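Local coordinates for ABC transporter, periplasmic solute-binding protein (Rhizobium meliloti, PDB 4WED) that probably serves as the periplasmic substrate-capturing component of an ABC importer, handing a solute, perhaps a peptide or nickel species, to the membrane transporter, at residues 215-220 and 519-524; 239-244 and 501-506; 303-308 and 383-388; 435-440 and 448-453; 454-459 and 476-481. All blocks are in the same frame, centred on the assembly; numbering follows the deposited sequence.

Contact 1 (215-220 and 519-524); sequences PTYERL and ENIVLA
Thr216 and Tyr217, on the loop that leads into strand 219-224, meet Ile521, just before the short C-terminal strand 522-523, and Val522 and Leu523 within it. The polar link is a single hydrogen bond of 2.6 Å from Thr216 OG1 to Ile521 O, with OG1 lying in the carbonyl plane on a lone pair. Chi1 of 55° puts OG1 between the backbone N and the carbonyl carbon, and from there the hydroxyl also rests 3.3 Å from Val522 CA. Ile521 O has a second neighbour: Tyr217 CE1 comes to 3.5 Å from it, the oxygen lying at the ring's edge, near its plane. The same CE1 touches Ile521 CB at 3.8 Å. Strand 219-224 lies in a mixed sheet beside strand 37-42, and Ile521 and Tyr217 pack on Leu38 of the latter, so the C-terminal segment, the N-terminal strand and this loop come together, consistent with the first domain of family 5 binding proteins, which is built from N- and C-terminal stretches. Lower on the tyrosine, CB packs on Leu523 CD1 at 3.8 Å. Pro215 CB lies 4.0 Å above the ring plane, over its centre, and Trp192 meets the same ring with the planes at about 35°. Tyr217 OH bonds to Tyr518 O, just ahead of 519-524, which helps fix the turn of the ring against Ile521. Ile521 and Leu523 also lean on Val504.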
# COMPACT_ATOMS: atom_id res chain seq x y z
N PRO A 215 -16.48 16.39 -11.85
CA PRO A 215 -15.89 17.41 -10.94
C PRO A 215 -16.64 18.76 -10.87
O PRO A 215 -17.14 19.23 -11.87
CB PRO A 215 -14.50 17.65 -11.53
CG PRO A 215 -14.18 16.42 -12.35
CD PRO A 215 -15.48 15.79 -12.76
N THR A 216 -16.72 19.38 -9.70
CA THR A 216 -17.36 20.70 -9.61
C THR A 216 -16.58 21.81 -10.33
O THR A 216 -17.13 22.86 -10.63
CB THR A 216 -17.55 21.16 -8.16
OG1 THR A 216 -16.29 21.14 -7.48
CG2 THR A 216 -18.57 20.29 -7.46
N TYR A 217 -15.30 21.56 -10.58
CA TYR A 217 -14.38 22.50 -11.21
C TYR A 217 -13.95 22.01 -12.60
O TYR A 217 -13.91 20.79 -12.88
CB TYR A 217 -13.15 22.69 -10.32
CG TYR A 217 -12.51 21.39 -9.92
CD1 TYR A 217 -13.02 20.61 -8.86
CD2 TYR A 217 -11.39 20.92 -10.58
CE1 TYR A 217 -12.43 19.39 -8.51
CE2 TYR A 217 -10.78 19.72 -10.21
CZ TYR A 217 -11.32 18.95 -9.19
OH TYR A 217 -10.69 17.75 -8.86
N GLU A 218 -13.53 22.98 -13.42
CA GLU A 218 -13.33 22.85 -14.85
C GLU A 218 -11.98 22.27 -15.24
O GLU A 218 -11.85 21.73 -16.36
CB GLU A 218 -13.52 24.22 -15.55
N ARG A 219 -10.98 22.37 -14.37
CA ARG A 219 -9.60 22.16 -14.80
C ARG A 219 -8.64 21.73 -13.69
O ARG A 219 -8.82 22.08 -12.54
CB ARG A 219 -9.11 23.45 -15.49
CG ARG A 219 -7.63 23.53 -15.77
CD ARG A 219 -7.36 24.70 -16.70
NE ARG A 219 -5.95 25.10 -16.67
CZ ARG A 219 -5.30 25.64 -17.69
NH1 ARG A 219 -5.92 25.86 -18.83
NH2 ARG A 219 -4.01 25.94 -17.56
N LEU A 220 -7.60 20.97 -14.06
CA LEU A 220 -6.62 20.47 -13.12
C LEU A 220 -5.26 20.53 -13.78
O LEU A 220 -5.07 19.97 -14.86
CB LEU A 220 -6.90 19.01 -12.74
CG LEU A 220 -6.05 18.33 -11.67
CD1 LEU A 220 -6.81 17.12 -11.08
CD2 LEU A 220 -4.68 17.87 -12.15
N GLU A 519 -11.38 13.70 -6.24
CA GLU A 519 -12.77 13.46 -5.98
C GLU A 519 -13.29 14.45 -4.96
O GLU A 519 -12.61 14.75 -3.98
CB GLU A 519 -12.98 12.04 -5.42
CG GLU A 519 -12.79 10.88 -6.40
CD GLU A 519 -11.36 10.39 -6.54
OE1 GLU A 519 -10.54 10.62 -5.61
OE2 GLU A 519 -11.05 9.75 -7.58
N ASN A 520 -14.52 14.87 -5.18
CA ASN A 520 -15.37 15.53 -4.21
C ASN A 520 -15.03 16.98 -4.00
O ASN A 520 -15.76 17.70 -3.29
CB ASN A 520 -15.37 14.84 -2.84
CG ASN A 520 -15.86 13.41 -2.90
OD1 ASN A 520 -15.27 12.53 -2.25
ND2 ASN A 520 -16.93 13.17 -3.63
N ILE A 521 -13.92 17.40 -4.58
CA ILE A 521 -13.38 18.73 -4.26
C ILE A 521 -14.29 19.81 -4.83
O ILE A 521 -14.82 19.67 -5.93
CB ILE A 521 -11.93 18.91 -4.75
CG1 ILE A 521 -10.98 18.17 -3.82
CG2 ILE A 521 -11.56 20.40 -4.74
CD1 ILE A 521 -9.55 18.19 -4.29
N VAL A 522 -14.51 20.84 -4.02
CA VAL A 522 -15.17 22.05 -4.48
C VAL A 522 -14.31 23.24 -4.05
O VAL A 522 -13.82 23.29 -2.93
CB VAL A 522 -16.64 22.17 -4.01
CG1 VAL A 522 -16.79 21.82 -2.57
CG2 VAL A 522 -17.19 23.57 -4.24
N LEU A 523 -14.10 24.17 -4.98
CA LEU A 523 -13.23 25.31 -4.76
C LEU A 523 -14.02 26.58 -4.39
O LEU A 523 -14.82 27.06 -5.19
CB LEU A 523 -12.45 25.57 -6.04
CG LEU A 523 -11.63 24.43 -6.59
CD1 LEU A 523 -11.13 24.87 -7.96
CD2 LEU A 523 -10.47 24.14 -5.65
N ALA A 524 -13.76 27.14 -3.21
CA ALA A 524 -14.48 28.34 -2.75
C ALA A 524 -14.10 29.65 -3.45
O ALA A 524 -14.98 30.43 -3.77
CB ALA A 524 -14.31 28.49 -1.25

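Contact 2 (239-244 and 501-506); sequences EIDLVG and SKRVQG
Ser501, the first residue of 501-506, meets Asp241 at the point where strand 488-500 gives way to a type I beta turn, Ser501 to Val504, that leads on to strand 504-505, partner of the C-terminal strand 522-523. Its N-H bonds to Asp241 O at 2.9 Å, a bent bond with an angle of 134° at the hydrogen. Its hydroxyl, held between the backbone N and the carbonyl carbon at chi1 50°, donates to Asp241 OD1 over 2.8 Å and takes the anti lone pair of that oxygen. Two residues on, Arg503 forms a salt bridge with the same carboxylate. It grips side-on, with NE to OD1 at 2.9 Å and NH2 to OD2 at 3.0 Å. The NE bond is almost straight and lies in the guanidinium plane, yet the carboxylate is turned 37° from that plane, so both nitrogens approach somewhat out of the carboxylate plane, on its syn side. OD1 therefore accepts from two donors. OD2 has a further donor in Arg39 N, from the adjoining strand 37-42, and Arg39 NE also lies near Arg503 NH2; the buried acid probably offsets this pair of like charges. A weak bond from Arg503 NH2 to Thr37 O adds to the hold. Val504 closes the turn through its N-H, bonded to Ser501 O, and sets CG2 against Asp241 CB at 3.8 Å.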
# COMPACT_ATOMS: atom_id res chain seq x y z
N GLU A 239 0.30 29.32 -4.89
CA GLU A 239 0.76 28.77 -6.19
C GLU A 239 0.22 27.37 -6.46
O GLU A 239 -0.07 27.03 -7.60
CB GLU A 239 2.29 28.73 -6.28
N ILE A 240 0.11 26.57 -5.41
CA ILE A 240 -0.60 25.30 -5.48
C ILE A 240 -1.66 25.15 -4.39
O ILE A 240 -1.66 25.86 -3.38
CB ILE A 240 0.34 24.09 -5.43
CG1 ILE A 240 1.20 24.10 -4.16
CG2 ILE A 240 1.18 24.03 -6.70
CD1 ILE A 240 1.98 22.82 -3.99
N ASP A 241 -2.60 24.25 -4.64
CA ASP A 241 -3.67 23.92 -3.71
C ASP A 241 -3.44 22.65 -2.95
O ASP A 241 -4.04 22.46 -1.94
CB ASP A 241 -4.99 23.75 -4.45
CG ASP A 241 -5.42 24.99 -5.15
OD1 ASP A 241 -5.61 26.04 -4.48
OD2 ASP A 241 -5.59 24.90 -6.38
N LEU A 242 -2.55 21.80 -3.44
CA LEU A 242 -2.44 20.43 -2.96
C LEU A 242 -1.05 19.84 -2.98
O LEU A 242 -0.35 19.93 -3.96
CB LEU A 242 -3.32 19.58 -3.85
CG LEU A 242 -4.07 18.48 -3.15
CD1 LEU A 242 -4.84 19.01 -1.94
CD2 LEU A 242 -4.98 17.85 -4.17
N VAL A 243 -0.63 19.24 -1.88
CA VAL A 243 0.69 18.62 -1.83
C VAL A 243 0.58 17.34 -1.01
O VAL A 243 -0.26 17.26 -0.11
CB VAL A 243 1.74 19.60 -1.27
CG1 VAL A 243 1.38 20.01 0.14
CG2 VAL A 243 3.16 19.04 -1.35
N GLY A 244 1.40 16.34 -1.35
CA GLY A 244 1.42 15.06 -0.64
C GLY A 244 1.50 13.86 -1.56
O GLY A 244 1.40 13.98 -2.80
N SER A 501 -4.91 23.98 0.39
CA SER A 501 -5.11 25.38 0.68
C SER A 501 -6.49 25.54 1.30
O SER A 501 -7.32 24.63 1.27
CB SER A 501 -4.94 26.23 -0.58
OG SER A 501 -5.70 25.75 -1.66
N LYS A 502 -6.70 26.72 1.86
CA LYS A 502 -7.93 27.10 2.49
C LYS A 502 -9.13 26.96 1.55
O LYS A 502 -10.21 26.65 2.01
CB LYS A 502 -7.82 28.55 3.00
N ARG A 503 -8.96 27.21 0.26
CA ARG A 503 -10.11 27.24 -0.65
C ARG A 503 -10.59 25.82 -1.04
O ARG A 503 -11.71 25.65 -1.53
CB ARG A 503 -9.84 28.11 -1.90
CG ARG A 503 -9.04 27.44 -3.00
CD ARG A 503 -8.60 28.41 -4.11
NE ARG A 503 -7.89 27.71 -5.19
CZ ARG A 503 -8.22 27.73 -6.50
NH1 ARG A 503 -9.24 28.46 -6.97
NH2 ARG A 503 -7.48 27.03 -7.36
N VAL A 504 -9.74 24.81 -0.83
CA VAL A 504 -10.14 23.43 -1.12
C VAL A 504 -11.10 22.84 -0.06
O VAL A 504 -10.74 22.66 1.13
CB VAL A 504 -8.93 22.49 -1.30
CG1 VAL A 504 -9.39 21.04 -1.48
CG2 VAL A 504 -8.09 22.94 -2.48
N GLN A 505 -12.32 22.57 -0.51
CA GLN A 505 -13.28 21.84 0.29
C GLN A 505 -13.44 20.47 -0.29
O GLN A 505 -13.21 20.23 -1.49
CB GLN A 505 -14.61 22.53 0.27
CG GLN A 505 -14.58 23.92 0.87
CD GLN A 505 -15.98 24.41 1.20
OE1 GLN A 505 -16.86 24.45 0.35
NE2 GLN A 505 -16.19 24.75 2.46
N GLY A 506 -13.85 19.57 0.55
CA GLY A 506 -14.20 18.25 0.08
C GLY A 506 -13.01 17.36 -0.15
O GLY A 506 -13.16 16.32 -0.77

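Contact 3 (303-308 and 383-388); sequences AAISKV and EVIQSE
Val384 lies between Ala304 and Val308 of the facing helix and touches each with a different methyl. CG1, anti to the backbone N at chi1 173°, reaches Ala304 CB at 4.2 Å, while CG2 meets Val308 CG2 at 4.0 Å. The two valine side chains pass each other, pointing opposite ways. Ile305, next in buried surface, works one layer deeper: its CD1 sits 4.0 Å from both CG1 and CD1 of Ile385, the side chains crossing obliquely. Ile385 in turn rests on Leu396 of strand 395-400, so this pair continues the helix interface to that strand. Ala304 has a second neighbour, since its CB lies 3.8 Å from Glu388 OE2. The polar end of that glutamate is held elsewhere: OE1 accepts from Asp301 N, and Asp301 OD1 accepts from Ala304 N, at the start of helix 302-310. The two segment axes approach to 10.3 Å and run mostly antiparallel, at 149°. It is a near-antiparallel helix-helix packing of aliphatic side chains, with strand 395-400 against Ile385, in the alpha/beta lobe of a protein of the periplasmic binding protein clan.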
# COMPACT_ATOMS: atom_id res chain seq x y z
N ALA A 303 4.12 4.60 20.67
CA ALA A 303 3.80 6.02 20.71
C ALA A 303 5.03 6.92 20.66
O ALA A 303 4.99 7.97 20.06
CB ALA A 303 2.97 6.32 21.95
N ALA A 304 6.10 6.50 21.31
CA ALA A 304 7.38 7.21 21.27
C ALA A 304 8.01 7.04 19.89
O ALA A 304 8.63 7.96 19.35
CB ALA A 304 8.30 6.66 22.35
N ILE A 305 7.84 5.87 19.30
CA ILE A 305 8.29 5.65 17.91
C ILE A 305 7.60 6.68 17.00
O ILE A 305 8.22 7.30 16.13
CB ILE A 305 7.93 4.27 17.36
CG1 ILE A 305 8.40 3.15 18.28
CG2 ILE A 305 8.51 4.07 15.96
CD1 ILE A 305 9.79 2.68 18.03
N SER A 306 6.30 6.85 17.22
CA SER A 306 5.53 7.71 16.35
C SER A 306 5.94 9.15 16.52
O SER A 306 6.00 9.87 15.53
CB SER A 306 4.06 7.58 16.62
OG SER A 306 3.40 8.69 16.05
N LYS A 307 6.20 9.56 17.78
CA LYS A 307 6.66 10.93 18.14
C LYS A 307 7.97 11.30 17.43
O LYS A 307 8.05 12.27 16.69
CB LYS A 307 6.85 11.06 19.67
CG LYS A 307 7.09 12.49 20.18
CD LYS A 307 7.77 12.57 21.57
N VAL A 308 8.99 10.49 17.66
CA VAL A 308 10.33 10.76 17.18
C VAL A 308 10.39 10.66 15.66
O VAL A 308 10.95 11.52 14.99
CB VAL A 308 11.34 9.80 17.85
CG1 VAL A 308 12.74 10.00 17.30
CG2 VAL A 308 11.36 9.99 19.36
N GLU A 383 17.45 3.65 18.60
CA GLU A 383 17.97 4.25 19.83
C GLU A 383 16.87 4.51 20.83
O GLU A 383 17.13 4.53 22.01
CB GLU A 383 18.69 5.55 19.50
CG GLU A 383 19.85 5.33 18.53
CD GLU A 383 20.71 6.56 18.34
OE1 GLU A 383 20.13 7.67 18.28
OE2 GLU A 383 21.96 6.42 18.23
N VAL A 384 15.65 4.74 20.36
CA VAL A 384 14.50 4.76 21.25
C VAL A 384 14.32 3.38 21.88
O VAL A 384 14.25 3.23 23.10
CB VAL A 384 13.20 5.08 20.48
CG1 VAL A 384 11.98 4.93 21.39
CG2 VAL A 384 13.26 6.47 19.89
N ILE A 385 14.27 2.37 21.03
CA ILE A 385 14.07 0.98 21.44
C ILE A 385 15.17 0.49 22.40
O ILE A 385 14.89 -0.05 23.46
CB ILE A 385 13.99 0.06 20.20
CG1 ILE A 385 12.72 0.39 19.43
CG2 ILE A 385 14.04 -1.41 20.59
CD1 ILE A 385 12.70 -0.11 18.01
N GLN A 386 16.42 0.70 22.01
CA GLN A 386 17.54 0.26 22.81
C GLN A 386 17.45 0.78 24.25
O GLN A 386 17.84 0.09 25.23
CB GLN A 386 18.81 0.82 22.17
CG GLN A 386 20.07 0.71 23.00
CD GLN A 386 21.23 1.44 22.34
OE1 GLN A 386 21.32 2.67 22.41
NE2 GLN A 386 22.13 0.69 21.71
N SER A 387 16.98 2.02 24.32
CA SER A 387 16.80 2.73 25.57
C SER A 387 15.62 2.14 26.38
O SER A 387 15.67 2.05 27.61
CB SER A 387 16.59 4.21 25.26
OG SER A 387 16.05 4.88 26.37
N GLU A 388 14.56 1.74 25.68
CA GLU A 388 13.41 1.12 26.30
C GLU A 388 13.67 -0.32 26.73
O GLU A 388 13.16 -0.74 27.76
CB GLU A 388 12.24 1.15 25.33
CG GLU A 388 11.67 2.55 25.20
CD GLU A 388 10.70 2.67 24.06
OE1 GLU A 388 10.54 1.68 23.32
OE2 GLU A 388 10.07 3.75 23.92

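Contact 4 (435-440 and 448-453); sequences ALCLST and KLVTDP
Leu436 O, near the C-terminal end of helix 430-437, faces the N-H groups of Leu449 and Val450 and accepts a weak bond from each, at 2.9 Å and 3.5 Å, as the loop 448-453 draws alongside the chain leaving the helix. Further on, a water joins the two backbones, donating to Cys437 O and accepting from Asp452 N, both at 2.7 Å. Among the side chains, Lys448 does most. A bend at chi2, -80°, brings CD beside Leu436 O and turns the chain back toward the helix end, where NZ donates to Ala435 O at 2.9 Å. NZ also bonds to Leu438 O, although the modelled separation is too short to be read closely, and to Phe441 O beyond the segment. It stands above the carbonyl planes of both Ala435 and Leu438. The apolar part of the contact centres on Cys437, whose SG lies 3.6 Å from Val450 CG1 and more loosely against Leu449 CB. Val450 also packs on Leu482, and Leu449 on Ile488, so Leu449, and in part Val450, face the interior. Ser439 OG rests close to Pro453 CG, at 3.2 Å, with Thr451 CB on another flank at 3.5 Å, while the Ser439 N-H goes to Asp457 OD1. With one ammonium group near carbonyls of the helix's last turn and of the chain that leaves it, the positive charge would probably complement the negative end of the helix dipole.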
# COMPACT_ATOMS: atom_id res chain seq x y z
N ALA A 435 4.69 -13.08 0.58
CA ALA A 435 6.07 -12.73 0.29
C ALA A 435 6.95 -12.75 1.54
O ALA A 435 8.12 -13.13 1.46
CB ALA A 435 6.14 -11.37 -0.37
N LEU A 436 6.39 -12.37 2.70
CA LEU A 436 7.18 -12.19 3.89
C LEU A 436 7.01 -13.31 4.92
O LEU A 436 7.76 -13.37 5.89
CB LEU A 436 6.84 -10.86 4.57
CG LEU A 436 7.03 -9.58 3.74
CD1 LEU A 436 6.65 -8.38 4.62
CD2 LEU A 436 8.45 -9.40 3.22
N CYS A 437 6.01 -14.16 4.73
CA CYS A 437 5.69 -15.14 5.74
C CYS A 437 5.61 -16.58 5.26
O CYS A 437 5.80 -17.48 6.06
CB CYS A 437 4.40 -14.76 6.44
SG CYS A 437 4.52 -13.20 7.34
N LEU A 438 5.34 -16.84 3.98
CA LEU A 438 5.30 -18.21 3.51
C LEU A 438 6.73 -18.74 3.22
O LEU A 438 7.42 -18.20 2.35
CB LEU A 438 4.41 -18.31 2.24
CG LEU A 438 4.07 -19.72 1.63
CD1 LEU A 438 3.01 -20.51 2.38
CD2 LEU A 438 3.57 -19.55 0.21
N SER A 439 7.17 -19.77 3.95
CA SER A 439 8.48 -20.42 3.69
C SER A 439 8.75 -20.72 2.22
O SER A 439 9.81 -20.39 1.72
CB SER A 439 8.65 -21.75 4.43
OG SER A 439 9.04 -21.53 5.77
N THR A 440 7.80 -21.38 1.57
CA THR A 440 8.00 -21.90 0.23
C THR A 440 8.15 -20.80 -0.82
O THR A 440 8.79 -21.00 -1.82
CB THR A 440 6.88 -22.89 -0.16
OG1 THR A 440 5.61 -22.26 0.01
CG2 THR A 440 6.94 -24.12 0.71
N LYS A 448 12.52 -12.55 4.95
CA LYS A 448 11.33 -13.11 5.66
C LYS A 448 11.13 -12.58 7.07
O LYS A 448 12.03 -12.62 7.92
CB LYS A 448 11.44 -14.63 5.77
CG LYS A 448 11.49 -15.36 4.44
CD LYS A 448 10.07 -15.46 3.90
CE LYS A 448 10.02 -15.79 2.43
NZ LYS A 448 8.60 -15.98 2.03
N LEU A 449 9.92 -12.12 7.32
CA LEU A 449 9.43 -11.81 8.68
C LEU A 449 9.43 -13.03 9.61
O LEU A 449 9.95 -13.00 10.72
CB LEU A 449 8.01 -11.28 8.58
CG LEU A 449 7.56 -10.08 9.41
CD1 LEU A 449 8.57 -8.95 9.44
CD2 LEU A 449 6.23 -9.60 8.85
N VAL A 450 8.84 -14.11 9.13
CA VAL A 450 8.69 -15.28 9.95
C VAL A 450 8.52 -16.53 9.07
O VAL A 450 7.75 -16.51 8.13
CB VAL A 450 7.50 -15.09 10.91
CG1 VAL A 450 6.26 -14.63 10.15
CG2 VAL A 450 7.21 -16.37 11.67
N THR A 451 9.26 -17.58 9.37
CA THR A 451 9.18 -18.81 8.57
C THR A 451 8.97 -20.02 9.45
O THR A 451 9.91 -20.48 10.11
CB THR A 451 10.44 -19.03 7.71
OG1 THR A 451 11.63 -18.84 8.50
CG2 THR A 451 10.43 -18.07 6.52
N ASP A 452 7.74 -20.52 9.49
CA ASP A 452 7.45 -21.78 10.15
C ASP A 452 6.71 -22.70 9.16
O ASP A 452 5.48 -22.63 9.01
CB ASP A 452 6.65 -21.56 11.43
CG ASP A 452 6.70 -22.75 12.38
OD1 ASP A 452 7.14 -23.86 12.01
OD2 ASP A 452 6.27 -22.57 13.53
N PRO A 453 7.47 -23.53 8.45
CA PRO A 453 6.89 -24.48 7.50
C PRO A 453 5.85 -25.40 8.11
O PRO A 453 4.80 -25.65 7.50
CB PRO A 453 8.11 -25.31 7.06
CG PRO A 453 9.24 -24.36 7.19
CD PRO A 453 8.94 -23.56 8.43
O HOH W 1 6.19 -19.73 7.41

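Contact 5 (454-459 and 476-481); sequences VNLDPL and QKVYDW
Trp481 and Leu456 both carry CG anti to the backbone N, chi1 -165° and -171°, and from these positions the indole and the leucine meet. Leu459 takes the other course, CG beside its own N at chi1 -57°, and its CD1 reaches the root of the indole, 3.8 Å from Trp481 CB and equally close to CD1 of the ring. The indole is thus approached at several points. Leu456 CB stands over one face, 4.3 Å above the plane and offset toward the rim, while its CD1 lies 3.8 Å from Trp481 CE3. Asn455 CB comes in obliquely by NE1 and CZ2, 3.7 Å from each. Val478, one turn earlier on the same helix, fills the inner side of the contact: CG1 meets Leu456 CD1 at 4.1 Å, the side chains crossing at about a right angle, and CG2 packs on Leu459 CB and lies 3.5 Å from Leu459 O. At the outer rim Lys477 swings its chain past Leu459, with NZ near CD2. The contact is mainly apolar, with no hydrogen bond between the two segments; polar groups on the far side of the second helix pair within it, as Gln476 NE2 does with Asp480 OD1 over 2.7 Å. Trp481 also touches Asp452, whose OD1 takes a weak bond from Asn455 N and so helps hold the turn ahead of the helix. Helices 457-465 and 471-485, successive in the chain and joined by a short connection, meet here as an alpha-alpha hairpin, with the tryptophan of the second packed against the start of the first.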
# COMPACT_ATOMS: atom_id res chain seq x y z
N VAL A 454 6.10 -25.92 9.30
CA VAL A 454 5.18 -26.93 9.78
C VAL A 454 3.91 -26.22 10.25
O VAL A 454 2.82 -26.70 10.00
CB VAL A 454 5.78 -27.91 10.82
CG1 VAL A 454 7.11 -28.47 10.34
CG2 VAL A 454 5.92 -27.25 12.16
N ASN A 455 4.06 -25.04 10.87
CA ASN A 455 2.91 -24.42 11.56
C ASN A 455 2.18 -23.33 10.82
O ASN A 455 0.95 -23.28 10.89
CB ASN A 455 3.34 -23.89 12.92
CG ASN A 455 3.80 -25.00 13.83
OD1 ASN A 455 5.00 -25.15 14.11
ND2 ASN A 455 2.86 -25.83 14.27
N LEU A 456 2.93 -22.45 10.15
CA LEU A 456 2.33 -21.28 9.53
C LEU A 456 1.99 -21.47 8.06
O LEU A 456 0.95 -20.99 7.57
CB LEU A 456 3.28 -20.11 9.64
CG LEU A 456 2.74 -18.74 9.23
CD1 LEU A 456 1.44 -18.42 9.95
CD2 LEU A 456 3.76 -17.63 9.48
N ASP A 457 2.88 -22.12 7.33
CA ASP A 457 2.63 -22.34 5.92
C ASP A 457 1.24 -22.91 5.70
O ASP A 457 0.46 -22.33 4.95
CB ASP A 457 3.72 -23.20 5.29
CG ASP A 457 5.01 -22.40 5.05
OD1 ASP A 457 5.06 -21.16 5.34
OD2 ASP A 457 5.98 -23.02 4.58
N PRO A 458 0.90 -23.98 6.39
CA PRO A 458 -0.41 -24.55 6.17
C PRO A 458 -1.55 -23.55 6.31
O PRO A 458 -2.54 -23.62 5.61
CB PRO A 458 -0.50 -25.64 7.24
CG PRO A 458 0.90 -26.07 7.44
CD PRO A 458 1.71 -24.81 7.30
N LEU A 459 -1.41 -22.62 7.22
CA LEU A 459 -2.47 -21.67 7.49
C LEU A 459 -2.48 -20.62 6.41
O LEU A 459 -3.54 -20.19 5.96
CB LEU A 459 -2.24 -21.01 8.84
CG LEU A 459 -2.11 -21.97 10.02
CD1 LEU A 459 -1.63 -21.19 11.25
CD2 LEU A 459 -3.45 -22.67 10.26
N GLN A 476 -8.15 -15.36 9.47
CA GLN A 476 -8.09 -15.01 10.88
C GLN A 476 -7.16 -15.96 11.63
O GLN A 476 -6.55 -15.58 12.61
CB GLN A 476 -9.49 -15.03 11.51
CG GLN A 476 -9.52 -14.54 12.95
CD GLN A 476 -8.91 -13.17 13.13
OE1 GLN A 476 -9.34 -12.21 12.51
NE2 GLN A 476 -7.87 -13.07 13.98
N LYS A 477 -7.03 -17.17 11.13
CA LYS A 477 -6.19 -18.17 11.78
C LYS A 477 -4.72 -17.87 11.58
O LYS A 477 -3.90 -18.16 12.46
CB LYS A 477 -6.49 -19.57 11.24
CG LYS A 477 -7.95 -20.00 11.34
CD LYS A 477 -8.08 -21.41 10.79
CE LYS A 477 -7.60 -22.43 11.82
NZ LYS A 477 -7.38 -23.76 11.20
N VAL A 478 -4.36 -17.30 10.44
CA VAL A 478 -2.98 -16.82 10.28
C VAL A 478 -2.68 -15.80 11.40
O VAL A 478 -1.70 -15.93 12.11
CB VAL A 478 -2.71 -16.25 8.87
CG1 VAL A 478 -1.31 -15.63 8.79
CG2 VAL A 478 -2.86 -17.35 7.84
N TYR A 479 -3.58 -14.84 11.58
CA TYR A 479 -3.37 -13.73 12.54
C TYR A 479 -3.36 -14.19 13.99
O TYR A 479 -2.61 -13.64 14.79
CB TYR A 479 -4.45 -12.68 12.39
CG TYR A 479 -4.59 -12.07 11.03
CD1 TYR A 479 -3.45 -11.72 10.28
CD2 TYR A 479 -5.84 -11.77 10.51
CE1 TYR A 479 -3.55 -11.09 9.04
CE2 TYR A 479 -5.96 -11.16 9.26
CZ TYR A 479 -4.80 -10.83 8.53
OH TYR A 479 -4.86 -10.21 7.30
N ASP A 480 -4.16 -15.23 14.31
CA ASP A 480 -4.17 -15.80 15.68
C ASP A 480 -2.87 -16.51 15.96
O ASP A 480 -2.31 -16.41 17.04
CB ASP A 480 -5.29 -16.81 15.89
CG ASP A 480 -6.68 -16.23 15.62
OD1 ASP A 480 -6.86 -14.99 15.64
OD2 ASP A 480 -7.61 -17.04 15.38
N TRP A 481 -2.39 -17.24 14.97
CA TRP A 481 -1.10 -17.89 15.13
C TRP A 481 -0.00 -16.88 15.47
O TRP A 481 0.77 -17.05 16.43
CB TRP A 481 -0.71 -18.60 13.84
CG TRP A 481 0.37 -19.52 14.09
CD1 TRP A 481 0.25 -20.77 14.58
CD2 TRP A 481 1.76 -19.27 13.95
NE1 TRP A 481 1.48 -21.33 14.74
CE2 TRP A 481 2.43 -20.43 14.35
CE3 TRP A 481 2.51 -18.17 13.54
CZ2 TRP A 481 3.83 -20.54 14.33
CZ3 TRP A 481 3.91 -18.27 13.52
CH2 TRP A 481 4.54 -19.45 13.91

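Contacts 1 and 2 lie side by side, their centres 11 Å apart, and are joined by the antiparallel pair of strands 504-505 and 522-523. Contact 2 nests inside the loop closed by contact 1, and contacts 3, 4 and 5 follow in series within both. Contacts 4 and 5 also adjoin, again 11 Å between centres, through the turn from 448-453 into helix 457-465. They sit across the chain's centre from contacts 1 and 2, 43 to 47 Å between centres. Contact 3 stands apart, its centre about 27 Å from that of contact 4. The chain thus returns to its first lobe after building the distal one, consistent with the lobed architecture of solute-binding proteins.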